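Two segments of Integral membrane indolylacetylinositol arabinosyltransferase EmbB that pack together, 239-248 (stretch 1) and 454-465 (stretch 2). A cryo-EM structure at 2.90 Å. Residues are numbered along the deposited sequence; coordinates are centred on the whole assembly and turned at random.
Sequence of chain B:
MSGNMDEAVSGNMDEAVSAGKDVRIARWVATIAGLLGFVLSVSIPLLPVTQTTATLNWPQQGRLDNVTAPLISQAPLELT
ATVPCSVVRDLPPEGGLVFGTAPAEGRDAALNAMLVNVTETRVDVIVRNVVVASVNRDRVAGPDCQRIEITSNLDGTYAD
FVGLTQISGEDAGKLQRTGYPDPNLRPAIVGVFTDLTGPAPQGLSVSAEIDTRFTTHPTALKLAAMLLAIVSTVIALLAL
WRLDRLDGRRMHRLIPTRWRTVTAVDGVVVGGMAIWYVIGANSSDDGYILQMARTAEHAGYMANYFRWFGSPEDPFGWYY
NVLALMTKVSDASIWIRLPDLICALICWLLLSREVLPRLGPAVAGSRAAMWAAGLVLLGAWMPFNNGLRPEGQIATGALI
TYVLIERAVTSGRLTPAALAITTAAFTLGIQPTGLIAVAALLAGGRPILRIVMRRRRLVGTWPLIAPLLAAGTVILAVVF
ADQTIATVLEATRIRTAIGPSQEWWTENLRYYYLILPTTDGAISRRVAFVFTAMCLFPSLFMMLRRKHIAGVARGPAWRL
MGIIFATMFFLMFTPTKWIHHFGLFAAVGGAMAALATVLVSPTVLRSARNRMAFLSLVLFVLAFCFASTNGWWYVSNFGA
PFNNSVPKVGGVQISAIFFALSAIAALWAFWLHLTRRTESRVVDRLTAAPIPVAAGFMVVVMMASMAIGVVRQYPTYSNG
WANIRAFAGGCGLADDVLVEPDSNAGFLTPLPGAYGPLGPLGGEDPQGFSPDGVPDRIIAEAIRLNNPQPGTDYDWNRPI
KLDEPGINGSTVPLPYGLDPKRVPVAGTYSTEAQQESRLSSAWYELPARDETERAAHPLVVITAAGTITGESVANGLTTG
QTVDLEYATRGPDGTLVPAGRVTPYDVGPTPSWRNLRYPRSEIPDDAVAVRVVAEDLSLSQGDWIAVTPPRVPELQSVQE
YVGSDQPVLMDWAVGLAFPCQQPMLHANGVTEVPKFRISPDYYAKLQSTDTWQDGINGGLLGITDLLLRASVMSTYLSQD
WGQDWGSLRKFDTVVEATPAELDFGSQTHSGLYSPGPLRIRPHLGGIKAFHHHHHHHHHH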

ATOM      1  N   ALA B 239      12.756  44.342  29.453  1.00 49.95           N
ATOM      2  CA  ALA B 239      13.504  44.310  30.706  1.00 49.95           C
ATOM      3  C   ALA B 239      14.651  43.309  30.642  1.00 49.95           C
ATOM      4  O   ALA B 239      15.755  43.587  31.124  1.00 49.95           O
ATOM      5  CB  ALA B 239      12.567  43.984  31.867  1.00 49.95           C
ATOM      6  N   LEU B 240      14.410  42.139  30.045  1.00 50.76           N
ATOM      7  CA  LEU B 240      15.480  41.159  29.884  1.00 50.76           C
ATOM      8  C   LEU B 240      16.576  41.689  28.967  1.00 50.76           C
ATOM      9  O   LEU B 240      17.763  41.426  29.191  1.00 50.76           O
ATOM     10  CB  LEU B 240      14.911  39.846  29.348  1.00 50.76           C
ATOM     11  CG  LEU B 240      15.904  38.736  29.004  1.00 50.76           C
ATOM     12  CD1 LEU B 240      16.753  38.381  30.211  1.00 50.76           C
ATOM     13  CD2 LEU B 240      15.178  37.509  28.483  1.00 50.76           C
ATOM     14  N   TRP B 241      16.202  42.443  27.933  1.00 52.11           N
ATOM     15  CA  TRP B 241      17.199  43.060  27.062  1.00 52.11           C
ATOM     16  C   TRP B 241      18.039  44.077  27.825  1.00 52.11           C
ATOM     17  O   TRP B 241      19.268  44.125  27.682  1.00 52.11           O
ATOM     18  CB  TRP B 241      16.506  43.716  25.868  1.00 52.11           C
ATOM     19  CG  TRP B 241      17.432  44.447  24.953  1.00 52.11           C
ATOM     20  CD1 TRP B 241      18.692  44.074  24.593  1.00 52.11           C
ATOM     21  CD2 TRP B 241      17.168  45.678  24.272  1.00 52.11           C
ATOM     22  NE1 TRP B 241      19.230  44.998  23.733  1.00 52.11           N
ATOM     23  CE2 TRP B 241      18.312  45.992  23.520  1.00 52.11           C
ATOM     24  CE3 TRP B 241      16.073  46.544  24.228  1.00 52.11           C
ATOM     25  CZ2 TRP B 241      18.396  47.137  22.735  1.00 52.11           C
ATOM     26  CZ3 TRP B 241      16.157  47.679  23.448  1.00 52.11           C
ATOM     27  CH2 TRP B 241      17.310  47.966  22.710  1.00 52.11           C
ATOM     28  N   ARG B 242      17.386  44.913  28.634  1.00 53.64           N
ATOM     29  CA  ARG B 242      18.117  45.879  29.448  1.00 53.64           C
ATOM     30  C   ARG B 242      19.054  45.183  30.427  1.00 53.64           C
ATOM     31  O   ARG B 242      20.156  45.678  30.692  1.00 53.64           O
ATOM     32  CB  ARG B 242      17.134  46.786  30.186  1.00 53.64           C
ATOM     33  CG  ARG B 242      17.711  47.497  31.397  1.00 53.64           C
ATOM     34  CD  ARG B 242      18.647  48.619  30.990  1.00 53.64           C
ATOM     35  NE  ARG B 242      19.480  49.055  32.106  1.00 53.64           N
ATOM     36  CZ  ARG B 242      20.776  48.785  32.220  1.00 53.64           C
ATOM     37  NH1 ARG B 242      21.394  48.081  31.283  1.00 53.64           N
ATOM     38  NH2 ARG B 242      21.456  49.220  33.271  1.00 53.64           N
ATOM     39  N   LEU B 243      18.641  44.036  30.965  1.00 54.38           N
ATOM     40  CA  LEU B 243      19.523  43.275  31.848  1.00 54.38           C
ATOM     41  C   LEU B 243      20.698  42.684  31.079  1.00 54.38           C
ATOM     42  O   LEU B 243      21.819  42.630  31.595  1.00 54.38           O
ATOM     43  CB  LEU B 243      18.738  42.166  32.548  1.00 54.38           C
ATOM     44  CG  LEU B 243      17.932  42.548  33.787  1.00 54.38           C
ATOM     45  CD1 LEU B 243      17.454  41.302  34.507  1.00 54.38           C
ATOM     46  CD2 LEU B 243      18.758  43.421  34.710  1.00 54.38           C
ATOM     47  N   ASP B 244      20.454  42.222  29.850  1.00 55.84           N
ATOM     48  CA  ASP B 244      21.524  41.657  29.035  1.00 55.84           C
ATOM     49  C   ASP B 244      22.528  42.716  28.606  1.00 55.84           C
ATOM     50  O   ASP B 244      23.700  42.401  28.376  1.00 55.84           O
ATOM     51  CB  ASP B 244      20.940  40.970  27.802  1.00 55.84           C
ATOM     52  CG  ASP B 244      20.424  39.580  28.099  1.00 55.84           C
ATOM     53  OD1 ASP B 244      20.566  39.124  29.252  1.00 55.84           O
ATOM     54  OD2 ASP B 244      19.875  38.943  27.175  1.00 55.84           O
ATOM     55  N   ARG B 245      22.095  43.970  28.501  1.00 58.17           N
ATOM     56  CA  ARG B 245      22.971  45.030  28.012  1.00 58.17           C
ATOM     57  C   ARG B 245      23.987  45.470  29.059  1.00 58.17           C
ATOM     58  O   ARG B 245      24.618  46.520  28.911  1.00 58.17           O
ATOM     59  CB  ARG B 245      22.150  46.236  27.554  1.00 58.17           C
ATOM     60  CG  ARG B 245      21.757  46.198  26.092  1.00 58.17           C
ATOM     61  CD  ARG B 245      20.661  47.201  25.795  1.00 58.17           C
ATOM     62  NE  ARG B 245      21.169  48.568  25.739  1.00 58.17           N
ATOM     63  CZ  ARG B 245      21.528  49.184  24.617  1.00 58.17           C
ATOM     64  NH1 ARG B 245      21.436  48.555  23.454  1.00 58.17           N
ATOM     65  NH2 ARG B 245      21.979  50.428  24.659  1.00 58.17           N
ATOM     66  N   LEU B 246      24.148  44.684  30.127  1.00 60.03           N
ATOM     67  CA  LEU B 246      25.100  45.044  31.172  1.00 60.03           C
ATOM     68  C   LEU B 246      26.544  44.855  30.723  1.00 60.03           C
ATOM     69  O   LEU B 246      27.443  45.520  31.248  1.00 60.03           O
ATOM     70  CB  LEU B 246      24.835  44.225  32.433  1.00 60.03           C
ATOM     71  CG  LEU B 246      23.719  44.723  33.351  1.00 60.03           C
ATOM     72  CD1 LEU B 246      23.533  43.774  34.519  1.00 60.03           C
ATOM     73  CD2 LEU B 246      24.025  46.126  33.839  1.00 60.03           C
ATOM     74  N   ASP B 247      26.790  43.961  29.765  1.00 65.19           N
ATOM     75  CA  ASP B 247      28.157  43.692  29.334  1.00 65.19           C
ATOM     76  C   ASP B 247      28.776  44.843  28.551  1.00 65.19           C
ATOM     77  O   ASP B 247      29.960  44.761  28.204  1.00 65.19           O
ATOM     78  CB  ASP B 247      28.206  42.410  28.503  1.00 65.19           C
ATOM     79  CG  ASP B 247      27.102  42.342  27.469  1.00 65.19           C
ATOM     80  OD1 ASP B 247      26.340  43.321  27.346  1.00 65.19           O
ATOM     81  OD2 ASP B 247      26.994  41.306  26.782  1.00 65.19           O
ATOM     82  N   GLY B 248      28.022  45.900  28.264  1.00 69.50           N
ATOM     83  CA  GLY B 248      28.593  47.073  27.633  1.00 69.50           C
ATOM     84  C   GLY B 248      28.916  46.928  26.165  1.00 69.50           C
ATOM     85  O   GLY B 248      29.843  47.582  25.676  1.00 69.50           O
ATOM     86  N   ARG B 454      25.554  31.015  34.174  1.00 66.53           N
ATOM     87  CA  ARG B 454      26.644  31.975  34.282  1.00 66.53           C
ATOM     88  C   ARG B 454      26.156  33.383  34.584  1.00 66.53           C
ATOM     89  O   ARG B 454      26.800  34.106  35.348  1.00 66.53           O
ATOM     90  CB  ARG B 454      27.464  31.979  32.989  1.00 66.53           C
ATOM     91  CG  ARG B 454      28.445  33.126  32.857  1.00 66.53           C
ATOM     92  CD  ARG B 454      29.180  33.040  31.534  1.00 66.53           C
ATOM     93  NE  ARG B 454      29.706  31.699  31.297  1.00 66.53           N
ATOM     94  CZ  ARG B 454      29.884  31.166  30.094  1.00 66.53           C
ATOM     95  NH1 ARG B 454      29.575  31.859  29.006  1.00 66.53           N
ATOM     96  NH2 ARG B 454      30.369  29.938  29.976  1.00 66.53           N
ATOM     97  N   ARG B 455      25.026  33.786  34.005  1.00 64.64           N
ATOM     98  CA  ARG B 455      24.454  35.097  34.284  1.00 64.64           C
ATOM     99  C   ARG B 455      23.577  35.115  35.527  1.00 64.64           C
ATOM    100  O   ARG B 455      23.269  36.199  36.031  1.00 64.64           O
ATOM    101  CB  ARG B 455      23.637  35.588  33.085  1.00 64.64           C
ATOM    102  CG  ARG B 455      24.405  35.608  31.779  1.00 64.64           C
ATOM    103  CD  ARG B 455      23.711  36.484  30.754  1.00 64.64           C
ATOM    104  NE  ARG B 455      24.164  37.869  30.829  1.00 64.64           N
ATOM    105  CZ  ARG B 455      24.840  38.485  29.866  1.00 64.64           C
ATOM    106  NH1 ARG B 455      25.140  37.841  28.749  1.00 64.64           N
ATOM    107  NH2 ARG B 455      25.212  39.747  30.018  1.00 64.64           N
ATOM    108  N   ARG B 456      23.171  33.948  36.031  1.00 66.29           N
ATOM    109  CA  ARG B 456      22.331  33.898  37.221  1.00 66.29           C
ATOM    110  C   ARG B 456      23.088  34.222  38.500  1.00 66.29           C
ATOM    111  O   ARG B 456      22.456  34.362  39.552  1.00 66.29           O
ATOM    112  CB  ARG B 456      21.684  32.521  37.353  1.00 66.29           C
ATOM    113  CG  ARG B 456      22.637  31.438  37.820  1.00 66.29           C
ATOM    114  CD  ARG B 456      21.889  30.276  38.442  1.00 66.29           C
ATOM    115  NE  ARG B 456      21.415  30.591  39.784  1.00 66.29           N
ATOM    116  CZ  ARG B 456      20.836  29.712  40.595  1.00 66.29           C
ATOM    117  NH1 ARG B 456      20.436  30.084  41.803  1.00 66.29           N
ATOM    118  NH2 ARG B 456      20.656  28.460  40.197  1.00 66.29           N
ATOM    119  N   ARG B 457      24.414  34.336  38.446  1.00 71.49           N
ATOM    120  CA  ARG B 457      25.204  34.708  39.608  1.00 71.49           C
ATOM    121  C   ARG B 457      25.437  36.208  39.695  1.00 71.49           C
ATOM    122  O   ARG B 457      26.310  36.652  40.450  1.00 71.49           O
ATOM    123  CB  ARG B 457      26.540  33.963  39.602  1.00 71.49           C
ATOM    124  CG  ARG B 457      27.475  34.365  38.479  1.00 71.49           C
ATOM    125  CD  ARG B 457      28.737  33.522  38.491  1.00 71.49           C
ATOM    126  NE  ARG B 457      28.437  32.093  38.468  1.00 71.49           N
ATOM    127  CZ  ARG B 457      29.321  31.150  38.163  1.00 71.49           C
ATOM    128  NH1 ARG B 457      30.567  31.484  37.854  1.00 71.49           N
ATOM    129  NH2 ARG B 457      28.963  29.874  38.167  1.00 71.49           N
ATOM    130  N   LEU B 458      24.686  36.992  38.946  1.00 65.36           N
ATOM    131  CA  LEU B 458      24.770  38.445  38.997  1.00 65.36           C
ATOM    132  C   LEU B 458      23.418  39.098  39.238  1.00 65.36           C
ATOM    133  O   LEU B 458      23.348  40.109  39.941  1.00 65.36           O
ATOM    134  CB  LEU B 458      25.392  38.976  37.691  1.00 65.36           C
ATOM    135  CG  LEU B 458      25.993  40.384  37.683  1.00 65.36           C
ATOM    136  CD1 LEU B 458      27.120  40.458  36.669  1.00 65.36           C
ATOM    137  CD2 LEU B 458      24.943  41.440  37.379  1.00 65.36           C
ATOM    138  N   VAL B 459      22.344  38.545  38.680  1.00 60.82           N
ATOM    139  CA  VAL B 459      21.010  39.105  38.826  1.00 60.82           C
ATOM    140  C   VAL B 459      20.081  38.166  39.587  1.00 60.82           C
ATOM    141  O   VAL B 459      19.268  38.620  40.395  1.00 60.82           O
ATOM    142  CB  VAL B 459      20.415  39.482  37.450  1.00 60.82           C
ATOM    143  CG1 VAL B 459      21.233  40.587  36.810  1.00 60.82           C
ATOM    144  CG2 VAL B 459      20.360  38.276  36.531  1.00 60.82           C
ATOM    145  N   GLY B 460      20.188  36.862  39.360  1.00 60.33           N
ATOM    146  CA  GLY B 460      19.326  35.892  39.995  1.00 60.33           C
ATOM    147  C   GLY B 460      18.729  34.936  38.989  1.00 60.33           C
ATOM    148  O   GLY B 460      19.088  34.915  37.814  1.00 60.33           O
ATOM    149  N   THR B 461      17.789  34.126  39.475  1.00 58.81           N
ATOM    150  CA  THR B 461      17.177  33.091  38.652  1.00 58.81           C
ATOM    151  C   THR B 461      15.848  33.528  38.045  1.00 58.81           C
ATOM    152  O   THR B 461      15.583  33.255  36.869  1.00 58.81           O
ATOM    153  CB  THR B 461      16.969  31.819  39.474  1.00 58.81           C
ATOM    154  OG1 THR B 461      18.188  31.482  40.147  1.00 58.81           O
ATOM    155  CG2 THR B 461      16.558  30.666  38.576  1.00 58.81           C
ATOM    156  N   TRP B 462      15.006  34.202  38.821  1.00 57.73           N
ATOM    157  CA  TRP B 462      13.668  34.549  38.355  1.00 57.73           C
ATOM    158  C   TRP B 462      13.684  35.642  37.288  1.00 57.73           C
ATOM    159  O   TRP B 462      12.956  35.517  36.295  1.00 57.73           O
ATOM    160  CB  TRP B 462      12.782  34.955  39.535  1.00 57.73           C
ATOM    161  CG  TRP B 462      12.362  33.790  40.372  1.00 57.73           C
ATOM    162  CD1 TRP B 462      12.713  33.541  41.665  1.00 57.73           C
ATOM    163  CD2 TRP B 462      11.527  32.701  39.965  1.00 57.73           C
ATOM    164  NE1 TRP B 462      12.141  32.368  42.093  1.00 57.73           N
ATOM    165  CE2 TRP B 462      11.407  31.833  41.067  1.00 57.73           C
ATOM    166  CE3 TRP B 462      10.864  32.378  38.778  1.00 57.73           C
ATOM    167  CZ2 TRP B 462      10.653  30.666  41.017  1.00 57.73           C
ATOM    168  CZ3 TRP B 462      10.116  31.218  38.730  1.00 57.73           C
ATOM    169  CH2 TRP B 462      10.017  30.376  39.842  1.00 57.73           C
ATOM    170  N   PRO B 463      14.471  36.716  37.427  1.00 54.68           N
ATOM    171  CA  PRO B 463      14.536  37.703  36.335  1.00 54.68           C
ATOM    172  C   PRO B 463      15.011  37.124  35.014  1.00 54.68           C
ATOM    173  O   PRO B 463      14.840  37.775  33.977  1.00 54.68           O
ATOM    174  CB  PRO B 463      15.512  38.764  36.863  1.00 54.68           C
ATOM    175  CG  PRO B 463      16.152  38.170  38.056  1.00 54.68           C
ATOM    176  CD  PRO B 463      15.173  37.212  38.623  1.00 54.68           C
ATOM    177  N   LEU B 464      15.603  35.931  35.016  1.00 54.34           N
ATOM    178  CA  LEU B 464      16.002  35.266  33.784  1.00 54.34           C
ATOM    179  C   LEU B 464      15.039  34.169  33.356  1.00 54.34           C
ATOM    180  O   LEU B 464      15.002  33.829  32.169  1.00 54.34           O
ATOM    181  CB  LEU B 464      17.406  34.664  33.932  1.00 54.34           C
ATOM    182  CG  LEU B 464      18.531  35.615  34.341  1.00 54.34           C
ATOM    183  CD1 LEU B 464      19.806  34.840  34.598  1.00 54.34           C
ATOM    184  CD2 LEU B 464      18.759  36.671  33.279  1.00 54.34           C
ATOM    185  N   ILE B 465      14.267  33.611  34.285  1.00 55.96           N
ATOM    186  CA  ILE B 465      13.371  32.505  33.960  1.00 55.96           C
ATOM    187  C   ILE B 465      11.971  32.995  33.609  1.00 55.96           C
ATOM    188  O   ILE B 465      11.346  32.478  32.681  1.00 55.96           O
ATOM    189  CB  ILE B 465      13.343  31.501  35.132  1.00 55.96           C
ATOM    190  CG1 ILE B 465      14.622  30.663  35.143  1.00 55.96           C
ATOM    191  CG2 ILE B 465      12.124  30.600  35.048  1.00 55.96           C
ATOM    192  CD1 ILE B 465      14.852  29.889  33.869  1.00 55.96           C
TER

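The two stretches meet mainly through side chains, and no hydrogen bond crosses between them; only 376 Å² of surface is buried. Stretch 1 is the tail of a helix, held by bonds such as Asp244 N to Leu240 O (2.9 Å), which gives way to looser turns from Arg245 onward. Stretch 2 leaves one helix, passes through a loop and enters another, and Arg455, Val459 and Leu464 lie nearest by CA to Asp244, Leu243 and Leu240 respectively; the two stretches therefore run in opposite senses.

Arg455 makes the polar part of the contact. Its long side chain reaches the end of the stretch 1 helix and brings NH2 to 3.5 Å from the backbone O of Asp244, but the angle is too poor for a hydrogen bond. Two carboxylates complement its charge without forming salt bridges. Asp244 OD1 lies over one face of the guanidinium, 4.1 Å from Arg455 NE, where no N-H points at it; Asp247 OD2 sits near the plane, at the edge, 4.0 Å from Arg455 NH2. The attraction is thus electrostatic and weakly directional.

Beyond it the contact turns apolar. Leu458, exposed like its partner, places CD2 4.0 Å from Leu246 CD1, so that each leucine shields part of the other's hydrocarbon from its surroundings. The CA-to-CB bond of Val459 points toward stretch 1, and its compact, branched side chain brings CG1 to 4.3 Å from Leu243 CD2. Gly460 touches nothing opposite; its phi/psi of 130/-172 would jam a CB against the preceding carbonyl O, which explains glycine here.

In the following helical segment, Pro463 offers a rigid apolar ring, its CB 4.0 Å from Leu243 CD1, so Leu243 packs against both Val459 and Pro463. Finally, Leu464 and Leu240 both direct CA-to-CB sideways, yet their flexible ends converge, with Leu464 CD2 4.0 Å from Leu240 CD1, a buried van der Waals contact.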